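Long-range contacts in extracellular ligand-binding receptor (Rhodopseudomonas palustris, PDB 3SG0), which probably captures lignin-derived aromatic acids and related compounds for transport into the cell, and here holds benzoylformate: residues E263-G269 / F373-D379; E27-G31 / E88-V92; D70-P74 / S96-V101. One frame throughout, in Å; residues are numbered along the deposited sequence.

Contact 1. Residues E263-G269 / F373-D379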
loop_
_atom_site.group_PDB
_atom_site.type_symbol
_atom_site.label_atom_id
_atom_site.label_comp_id
_atom_site.label_asym_id
_atom_site.label_seq_id
_atom_site.Cartn_x
_atom_site.Cartn_y
_atom_site.Cartn_z
ATOM N N GLU A 263 17.377 -10.629 6.994
ATOM C CA GLU A 263 18.399 -9.619 7.215
ATOM C C GLU A 263 19.047 -9.273 5.876
ATOM O O GLU A 263 19.359 -10.159 5.076
ATOM C CB GLU A 263 19.441 -10.132 8.212
ATOM C CG GLU A 263 20.580 -9.171 8.501
ATOM C CD GLU A 263 20.166 -7.996 9.370
ATOM O OE1 GLU A 263 19.024 -7.991 9.879
ATOM O OE2 GLU A 263 20.994 -7.074 9.542
ATOM N N GLY A 264 19.222 -7.980 5.624
ATOM C CA GLY A 264 19.843 -7.534 4.394
ATOM C C GLY A 264 18.897 -7.346 3.223
ATOM O O GLY A 264 19.316 -6.844 2.181
ATOM N N ALA A 265 17.635 -7.742 3.369
ATOM C CA ALA A 265 16.671 -7.507 2.299
ATOM C C ALA A 265 16.592 -6.014 1.995
ATOM O O ALA A 265 16.633 -5.187 2.908
ATOM C CB ALA A 265 15.299 -8.039 2.679
ATOM N N ILE A 266 16.465 -5.679 0.715
ATOM C CA ILE A 266 16.339 -4.299 0.277
ATOM C C ILE A 266 15.083 -4.180 -0.573
ATOM O O ILE A 266 14.764 -5.085 -1.349
ATOM C CB ILE A 266 17.590 -3.854 -0.520
ATOM C CG1 ILE A 266 18.791 -3.743 0.423
ATOM C CG2 ILE A 266 17.339 -2.537 -1.252
ATOM C CD1 ILE A 266 20.129 -3.620 -0.277
ATOM N N PHE A 267 14.368 -3.075 -0.413
ATOM C CA PHE A 267 13.192 -2.793 -1.231
ATOM C C PHE A 267 13.038 -1.295 -1.413
ATOM O O PHE A 267 13.578 -0.511 -0.623
ATOM C CB PHE A 267 11.912 -3.392 -0.622
ATOM C CG PHE A 267 11.562 -2.868 0.759
ATOM C CD1 PHE A 267 10.672 -1.815 0.926
ATOM C CD2 PHE A 267 12.095 -3.465 1.888
ATOM C CE1 PHE A 267 10.337 -1.363 2.194
ATOM C CE2 PHE A 267 11.772 -3.011 3.159
ATOM C CZ PHE A 267 10.889 -1.971 3.309
ATOM N N ALA A 268 12.320 -0.893 -2.452
ATOM C CA ALA A 268 11.942 0.502 -2.606
ATOM C C ALA A 268 10.626 0.721 -1.870
ATOM O O ALA A 268 9.651 -0.007 -2.090
ATOM C CB ALA A 268 11.801 0.850 -4.079
ATOM N N GLY A 269 10.592 1.714 -0.992
ATOM C CA GLY A 269 9.414 1.978 -0.198
ATOM C C GLY A 269 9.244 3.435 0.174
ATOM O O GLY A 269 9.766 4.351 -0.476
ATOM N N PHE A 373 12.101 5.550 -1.629
ATOM C CA PHE A 373 13.251 5.468 -0.730
ATOM C C PHE A 373 13.742 4.030 -0.653
ATOM O O PHE A 373 12.952 3.109 -0.458
ATOM C CB PHE A 373 12.877 5.961 0.667
ATOM C CG PHE A 373 12.538 7.425 0.719
ATOM C CD1 PHE A 373 13.519 8.371 0.961
ATOM C CD2 PHE A 373 11.242 7.859 0.491
ATOM C CE1 PHE A 373 13.207 9.726 0.989
ATOM C CE2 PHE A 373 10.932 9.204 0.522
ATOM C CZ PHE A 373 11.916 10.136 0.773
ATOM N N LEU A 374 15.038 3.820 -0.825
ATOM C CA LEU A 374 15.598 2.484 -0.700
ATOM C C LEU A 374 15.748 2.130 0.767
ATOM O O LEU A 374 16.426 2.838 1.517
ATOM C CB LEU A 374 16.927 2.370 -1.444
ATOM C CG LEU A 374 16.812 2.370 -2.969
ATOM C CD1 LEU A 374 18.178 2.505 -3.610
ATOM C CD2 LEU A 374 16.123 1.105 -3.454
ATOM N N ILE A 375 15.096 1.041 1.157
ATOM C CA ILE A 375 15.054 0.576 2.532
ATOM C C ILE A 375 15.807 -0.741 2.637
ATOM O O ILE A 375 15.701 -1.597 1.753
ATOM C CB ILE A 375 13.590 0.338 2.988
ATOM C CG1 ILE A 375 12.711 1.560 2.690
ATOM C CG2 ILE A 375 13.540 -0.055 4.462
ATOM C CD1 ILE A 375 13.148 2.848 3.378
ATOM N N GLU A 376 16.553 -0.905 3.722
ATOM C CA GLU A 376 17.272 -2.138 3.997
ATOM C C GLU A 376 16.893 -2.627 5.387
ATOM O O GLU A 376 16.717 -1.818 6.303
ATOM C CB GLU A 376 18.780 -1.871 3.938
ATOM C CG GLU A 376 19.673 -3.095 4.084
ATOM C CD GLU A 376 21.146 -2.724 4.112
ATOM O OE1 GLU A 376 21.466 -1.619 4.595
ATOM O OE2 GLU A 376 21.980 -3.531 3.646
ATOM N N ILE A 377 16.766 -3.942 5.555
ATOM C CA ILE A 377 16.630 -4.516 6.889
ATOM C C ILE A 377 18.035 -4.708 7.451
ATOM O O ILE A 377 18.808 -5.525 6.949
ATOM C CB ILE A 377 15.852 -5.847 6.875
ATOM C CG1 ILE A 377 14.448 -5.612 6.301
ATOM C CG2 ILE A 377 15.788 -6.436 8.277
ATOM C CD1 ILE A 377 13.634 -6.877 6.153
ATOM N N ARG A 378 18.370 -3.914 8.464
ATOM C CA ARG A 378 19.681 -3.972 9.105
ATOM C C ARG A 378 19.505 -4.141 10.599
ATOM O O ARG A 378 18.841 -3.333 11.242
ATOM C CB ARG A 378 20.474 -2.688 8.853
ATOM C CG ARG A 378 21.081 -2.569 7.478
ATOM C CD ARG A 378 22.396 -1.787 7.526
ATOM N NE ARG A 378 22.279 -0.506 8.221
ATOM C CZ ARG A 378 21.731 0.585 7.694
ATOM N NH1 ARG A 378 21.227 0.549 6.465
ATOM N NH2 ARG A 378 21.678 1.709 8.397
ATOM N N ASP A 379 20.108 -5.190 11.148
ATOM C CA ASP A 379 20.002 -5.472 12.574
ATOM C C ASP A 379 18.550 -5.458 13.040
ATOM O O ASP A 379 18.221 -4.911 14.090
ATOM C CB ASP A 379 20.845 -4.481 13.382
ATOM C CG ASP A 379 22.328 -4.595 13.073
ATOM O OD1 ASP A 379 22.801 -5.729 12.844
ATOM O OD2 ASP A 379 23.019 -3.556 13.053
HETATM O O HOH W 1 21.843 -5.823 2.150
#

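Contact 2. Residues E27-G31 / E88-V92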
loop_
_atom_site.group_PDB
_atom_site.type_symbol
_atom_site.label_atom_id
_atom_site.label_comp_id
_atom_site.label_asym_id
_atom_site.label_seq_id
_atom_site.Cartn_x
_atom_site.Cartn_y
_atom_site.Cartn_z
ATOM N N GLU A 27 -24.731 12.789 10.114
ATOM C CA GLU A 27 -23.363 13.217 10.360
ATOM C C GLU A 27 -22.535 12.729 9.181
ATOM O O GLU A 27 -23.076 12.100 8.279
ATOM C CB GLU A 27 -22.840 12.613 11.665
ATOM C CG GLU A 27 -22.497 11.122 11.599
ATOM C CD GLU A 27 -23.666 10.201 11.920
ATOM O OE1 GLU A 27 -23.414 9.077 12.406
ATOM O OE2 GLU A 27 -24.829 10.589 11.684
ATOM N N ILE A 28 -21.234 13.005 9.185
ATOM C CA ILE A 28 -20.356 12.475 8.148
ATOM C C ILE A 28 -20.117 10.995 8.427
ATOM O O ILE A 28 -19.866 10.605 9.570
ATOM C CB ILE A 28 -19.031 13.241 8.106
ATOM C CG1 ILE A 28 -19.289 14.701 7.722
ATOM C CG2 ILE A 28 -18.078 12.590 7.123
ATOM C CD1 ILE A 28 -18.081 15.604 7.863
ATOM N N LYS A 29 -20.204 10.170 7.390
ATOM C CA LYS A 29 -20.046 8.724 7.550
ATOM C C LYS A 29 -18.978 8.204 6.618
ATOM O O LYS A 29 -18.978 8.514 5.424
ATOM C CB LYS A 29 -21.364 8.013 7.271
ATOM C CG LYS A 29 -22.477 8.365 8.237
ATOM C CD LYS A 29 -23.739 7.612 7.873
ATOM C CE LYS A 29 -24.828 7.819 8.907
ATOM N NZ LYS A 29 -25.976 6.900 8.663
ATOM N N ILE A 30 -18.049 7.432 7.169
ATOM C CA ILE A 30 -16.926 6.903 6.412
ATOM C C ILE A 30 -16.983 5.386 6.512
ATOM O O ILE A 30 -17.003 4.839 7.624
ATOM C CB ILE A 30 -15.586 7.376 7.008
ATOM C CG1 ILE A 30 -15.525 8.903 7.124
ATOM C CG2 ILE A 30 -14.418 6.816 6.213
ATOM C CD1 ILE A 30 -15.492 9.636 5.820
ATOM N N GLY A 31 -17.036 4.701 5.377
ATOM C CA GLY A 31 -17.027 3.247 5.363
ATOM C C GLY A 31 -15.648 2.725 5.045
ATOM O O GLY A 31 -14.966 3.284 4.184
ATOM N N GLU A 88 -25.709 2.252 4.604
ATOM C CA GLU A 88 -25.242 3.333 5.466
ATOM C C GLU A 88 -25.103 4.653 4.708
ATOM O O GLU A 88 -25.015 5.717 5.316
ATOM C CB GLU A 88 -23.913 2.961 6.132
ATOM C CG GLU A 88 -23.979 1.719 7.012
ATOM C CD GLU A 88 -24.878 1.898 8.227
ATOM O OE1 GLU A 88 -25.307 3.040 8.502
ATOM O OE2 GLU A 88 -25.153 0.889 8.910
ATOM N N LYS A 89 -25.092 4.583 3.380
ATOM C CA LYS A 89 -24.954 5.774 2.539
ATOM C C LYS A 89 -23.728 6.601 2.921
ATOM O O LYS A 89 -23.786 7.824 3.069
ATOM C CB LYS A 89 -26.239 6.602 2.564
ATOM C CG LYS A 89 -27.412 5.818 1.987
ATOM C CD LYS A 89 -28.718 6.589 1.983
ATOM C CE LYS A 89 -29.828 5.727 1.392
ATOM N NZ LYS A 89 -31.164 6.382 1.458
ATOM N N VAL A 90 -22.601 5.918 3.070
ATOM C CA VAL A 90 -21.388 6.591 3.492
ATOM C C VAL A 90 -20.961 7.665 2.499
ATOM O O VAL A 90 -21.179 7.554 1.286
ATOM C CB VAL A 90 -20.231 5.604 3.739
ATOM C CG1 VAL A 90 -20.593 4.638 4.852
ATOM C CG2 VAL A 90 -19.863 4.844 2.470
ATOM N N ASP A 91 -20.349 8.715 3.027
ATOM C CA ASP A 91 -19.866 9.803 2.194
ATOM C C ASP A 91 -18.580 9.469 1.462
ATOM O O ASP A 91 -18.323 10.007 0.380
ATOM C CB ASP A 91 -19.676 11.049 3.048
ATOM C CG ASP A 91 -20.968 11.507 3.665
ATOM O OD1 ASP A 91 -21.878 11.873 2.897
ATOM O OD2 ASP A 91 -21.096 11.479 4.912
ATOM N N VAL A 92 -17.770 8.603 2.070
ATOM C CA VAL A 92 -16.508 8.158 1.500
ATOM C C VAL A 92 -16.343 6.681 1.824
ATOM O O VAL A 92 -16.687 6.252 2.930
ATOM C CB VAL A 92 -15.309 8.923 2.106
ATOM C CG1 VAL A 92 -13.992 8.431 1.521
ATOM C CG2 VAL A 92 -15.462 10.426 1.894
HETATM O O HOH W 2 -23.604 11.033 5.902
HETATM O O HOH W 3 -27.225 7.851 6.447
#

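Contact 3. Residues D70-P74 / S96-V101. With 173 (benzoyl-formic acid), chain B.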
loop_
_atom_site.group_PDB
_atom_site.type_symbol
_atom_site.label_atom_id
_atom_site.label_comp_id
_atom_site.label_asym_id
_atom_site.label_seq_id
_atom_site.Cartn_x
_atom_site.Cartn_y
_atom_site.Cartn_z
ATOM N N ASP A 70 -12.939 -7.776 5.186
ATOM C CA ASP A 70 -13.246 -8.479 3.940
ATOM C C ASP A 70 -12.492 -9.795 3.778
ATOM O O ASP A 70 -12.620 -10.450 2.751
ATOM C CB ASP A 70 -13.048 -7.590 2.704
ATOM C CG ASP A 70 -11.665 -6.988 2.624
ATOM O OD1 ASP A 70 -10.659 -7.719 2.793
ATOM O OD2 ASP A 70 -11.591 -5.761 2.365
ATOM N N GLU A 71 -11.710 -10.182 4.784
ATOM C CA GLU A 71 -11.103 -11.514 4.812
ATOM C C GLU A 71 -10.119 -11.725 3.665
ATOM O O GLU A 71 -9.797 -12.863 3.330
ATOM C CB GLU A 71 -12.177 -12.612 4.832
ATOM C CG GLU A 71 -13.042 -12.501 6.061
ATOM C CD GLU A 71 -14.089 -13.586 6.192
ATOM O OE1 GLU A 71 -14.154 -14.498 5.334
ATOM O OE2 GLU A 71 -14.849 -13.510 7.183
ATOM N N SER A 72 -9.616 -10.639 3.079
ATOM C CA SER A 72 -8.741 -10.731 1.897
ATOM C C SER A 72 -9.475 -11.321 0.690
ATOM O O SER A 72 -8.840 -11.872 -0.208
ATOM C CB SER A 72 -7.478 -11.569 2.171
ATOM O OG SER A 72 -6.784 -11.156 3.339
ATOM N N ASP A 73 -10.799 -11.185 0.658
ATOM C CA ASP A 73 -11.603 -11.810 -0.381
ATOM C C ASP A 73 -12.338 -10.763 -1.208
ATOM O O ASP A 73 -13.112 -9.966 -0.679
ATOM C CB ASP A 73 -12.602 -12.787 0.236
ATOM C CG ASP A 73 -13.454 -13.469 -0.801
ATOM O OD1 ASP A 73 -12.919 -14.344 -1.513
ATOM O OD2 ASP A 73 -14.649 -13.129 -0.912
ATOM N N PRO A 74 -12.084 -10.747 -2.531
ATOM C CA PRO A 74 -12.736 -9.719 -3.357
ATOM C C PRO A 74 -14.262 -9.757 -3.297
ATOM O O PRO A 74 -14.900 -8.706 -3.309
ATOM C CB PRO A 74 -12.238 -10.030 -4.775
ATOM C CG PRO A 74 -10.939 -10.769 -4.567
ATOM C CD PRO A 74 -11.145 -11.575 -3.309
ATOM N N SER A 96 -9.755 -1.688 -0.505
ATOM C CA SER A 96 -9.377 -2.575 0.578
ATOM C C SER A 96 -7.864 -2.454 0.797
ATOM O O SER A 96 -7.242 -1.450 0.426
ATOM C CB SER A 96 -9.797 -4.002 0.214
ATOM O OG SER A 96 -9.453 -4.939 1.225
ATOM N N SER A 97 -7.284 -3.485 1.407
ATOM C CA SER A 97 -5.866 -3.524 1.739
ATOM C C SER A 97 -4.999 -4.059 0.614
ATOM O O SER A 97 -3.796 -3.789 0.580
ATOM C CB SER A 97 -5.651 -4.445 2.935
ATOM O OG SER A 97 -6.507 -4.137 4.022
ATOM N N LEU A 98 -5.600 -4.870 -0.253
ATOM C CA LEU A 98 -4.873 -5.613 -1.280
ATOM C C LEU A 98 -5.407 -5.260 -2.651
ATOM O O LEU A 98 -6.576 -4.893 -2.793
ATOM C CB LEU A 98 -5.027 -7.125 -1.092
ATOM C CG LEU A 98 -4.914 -7.689 0.318
ATOM C CD1 LEU A 98 -5.051 -9.215 0.296
ATOM C CD2 LEU A 98 -3.616 -7.269 0.974
ATOM N N THR A 99 -4.563 -5.410 -3.660
ATOM C CA THR A 99 -4.933 -5.072 -5.020
ATOM C C THR A 99 -6.081 -5.925 -5.584
ATOM O O THR A 99 -7.059 -5.371 -6.081
ATOM C CB THR A 99 -3.699 -5.082 -5.941
ATOM O OG1 THR A 99 -2.828 -4.008 -5.571
ATOM C CG2 THR A 99 -4.105 -4.908 -7.385
ATOM N N PRO A 100 -5.991 -7.266 -5.519
ATOM C CA PRO A 100 -7.093 -8.064 -6.074
ATOM C C PRO A 100 -8.426 -7.770 -5.385
ATOM O O PRO A 100 -9.491 -7.840 -6.004
ATOM C CB PRO A 100 -6.652 -9.516 -5.806
ATOM C CG PRO A 100 -5.589 -9.428 -4.742
ATOM C CD PRO A 100 -4.908 -8.113 -4.983
ATOM N N VAL A 101 -8.366 -7.462 -4.100
ATOM C CA VAL A 101 -9.565 -7.202 -3.317
ATOM C C VAL A 101 -10.147 -5.831 -3.654
ATOM O O VAL A 101 -11.367 -5.638 -3.653
ATOM C CB VAL A 101 -9.267 -7.342 -1.811
ATOM C CG1 VAL A 101 -10.512 -7.136 -0.999
ATOM C CG2 VAL A 101 -8.660 -8.710 -1.521
HETATM O O1B 173 B . -1.625 -4.045 -3.172
HETATM C C1 173 B . -1.452 -5.117 -2.656
HETATM O O1A 173 B . -2.061 -6.285 -3.102
HETATM C C2 173 B . -0.369 -5.301 -1.628
HETATM O O2 173 B . -0.014 -6.397 -1.311
HETATM C C1G 173 B . 0.184 -4.066 -0.989
HETATM C C2D 173 B . -0.779 -2.982 -0.515
HETATM C C2E 173 B . -0.237 -1.713 0.110
HETATM C C3 173 B . 1.275 -1.535 0.241
HETATM C C1E 173 B . 2.222 -2.645 -0.251
HETATM C C1D 173 B . 1.689 -3.923 -0.864
#

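Contact 1. Residues E263-G269 / F373-D379
F267 and I375 face each other as a hydrogen-bonded antiparallel pair, I375 N giving F267 O a bond of 2.8 Å and F267 N returning one to I375 O. The F267 side chain starts from CB with CG wedged between its own backbone N and carbonyl carbon (chi1 61°), which swings the ring over to I375. Along the F267 rim, CD1 looks at I375 CB, CD2 stays near I375 O, CE1 meets I375 CG1 at 3.8 Å, CE2 lies beside I375 CG2, and F267 CZ at the tip comes to 3.5 Å from I375 CG2. I375 CB sits over the ring face in a CH-pi contact, 3.8 Å from the centroid of the F267 ring. The ring in this position leaves no space for a CB on G269, which would clash with F267 CE1. G269 and F373 form the next hydrogen-bonded pair. At the other end, E263, in one of its two conformers, bends at chi2 (73°) and offers the syn lone pair of OE2 to D379 N at 2.6 Å, while OE1 takes a weak bond from G380 N; the carboxylate would thus tie the turn before strand 381-384. G264, with backbone angles that suit glycine, gives its N to I377 O, and a water joins G264 O to E376 OE2. Strand 373-378 is the middle of a three-stranded antiparallel sheet, with 266-269 and 381-384 flanking it; helix 143-156 packs on I266, A268 and L374, whereas helix 252-258 and F382 meet I377.

Contact 2. Residues E27-G31 / E88-V92
The D91 carboxylate meets strand 28-34 through OD2. K29 N reaches D91 OD2 on the anti side, 2.9 Å away and 16° out of the carboxylate plane, and a water shared with E27 O also donates to it. I28 CG2 stands across the plane from K29 N, 3.9 Å from D91 OD2. The second oxygen, OD1, accepts G332 N, so three donors satisfy this buried carboxylate, and the D91 side chain also touches R337. D91 N in turn bonds K29 O at 2.8 Å; side chain and backbone of one residue therefore bracket K29. The K29 side chain runs extended past E88 O, its CD 3.4 Å from that oxygen, and ends with NZ 3.9 Å from OE1 of one E88 conformer, a long and doubtful salt bridge. A water bonded to NZ also links it to E88 O. Deeper in, G31 N donates to V92 O at 2.9 Å, and V90 CG1 lies so close to G31 that a CB there would be tight. Turned by its chi2 of -67°, I30 CD1 lies beside V92 CB, 3.8 Å off, the two side chains pointing the same way. The parallel pairing of strands 28-34 and 92-94 fits the doubly wound alpha/beta lobe of this family: strand 61-69, helix 74-86 and strand 92-94 make a beta-alpha-beta crossover that leaves strand 28-34 between its two strands.

Contact 3. Residues D70-P74 / S96-V101
The ligand site of this periplasmic binding protein fold lies where loops leave the C-terminal ends of parallel strands, and D70 and S96 join two such loops. S96 OG donates to D70 OD2 at 2.6 Å, coming from the syn side 22° out of the carboxylate plane. D70 CG lies between its backbone N and carbonyl carbon (chi1 55°), which lets OD1 also accept S72 N at 3.1 Å in an Asx turn. T33 OG1 bonds OD2 and S35 OG bonds OD1, so the buried carboxylate is gripped at both oxygens. With an alanine at D70, S96 OG would probably lose its acceptor and the turn at S72 its side-chain bond, leaving the two loops freer to shift. V101 packs beside this network: CG1 is 3.8 Å from D70 OD2, and CG2 is 3.4 Å from S72 O. S72 CB touches L98 CD1, while S72 OG is held by S37 O and G40 N. On the far side of the 96-101 segment, T99 N gives benzoylformate O1A a straight 2.7 Å bond (176°) and T99 OG1 bonds O1B at the same length; the helix N terminus would favour the anion, which R198 and A121 N also bind. P74 CG lies 4.0 Å from V101 CA and V101 touches A77, so the starts of helices 74-86 and 99-111 pack together where strands 61-69 and 92-94 lead into them.

In the fold
From the N terminus, strand 28-34 carries the first half of contact 2, and strand 61-69 then leads into D70-P74, which opens contact 3. Helix 74-86 returns the chain to E88-V92, closing contact 2, and strand 92-94 runs on to S96-V101, closing contact 3. The two contacts therefore cross, their centres about 20 Å apart in one lobe. Contact 1 comes later, in series with both: its loop, about half helix, includes helices 306-328 and 334-344, which pack on strand 28-34 beside contact 2, before the chain returns to the other lobe at F373-D379. Contact 1 lies across the chain's centre from contacts 2 and 3.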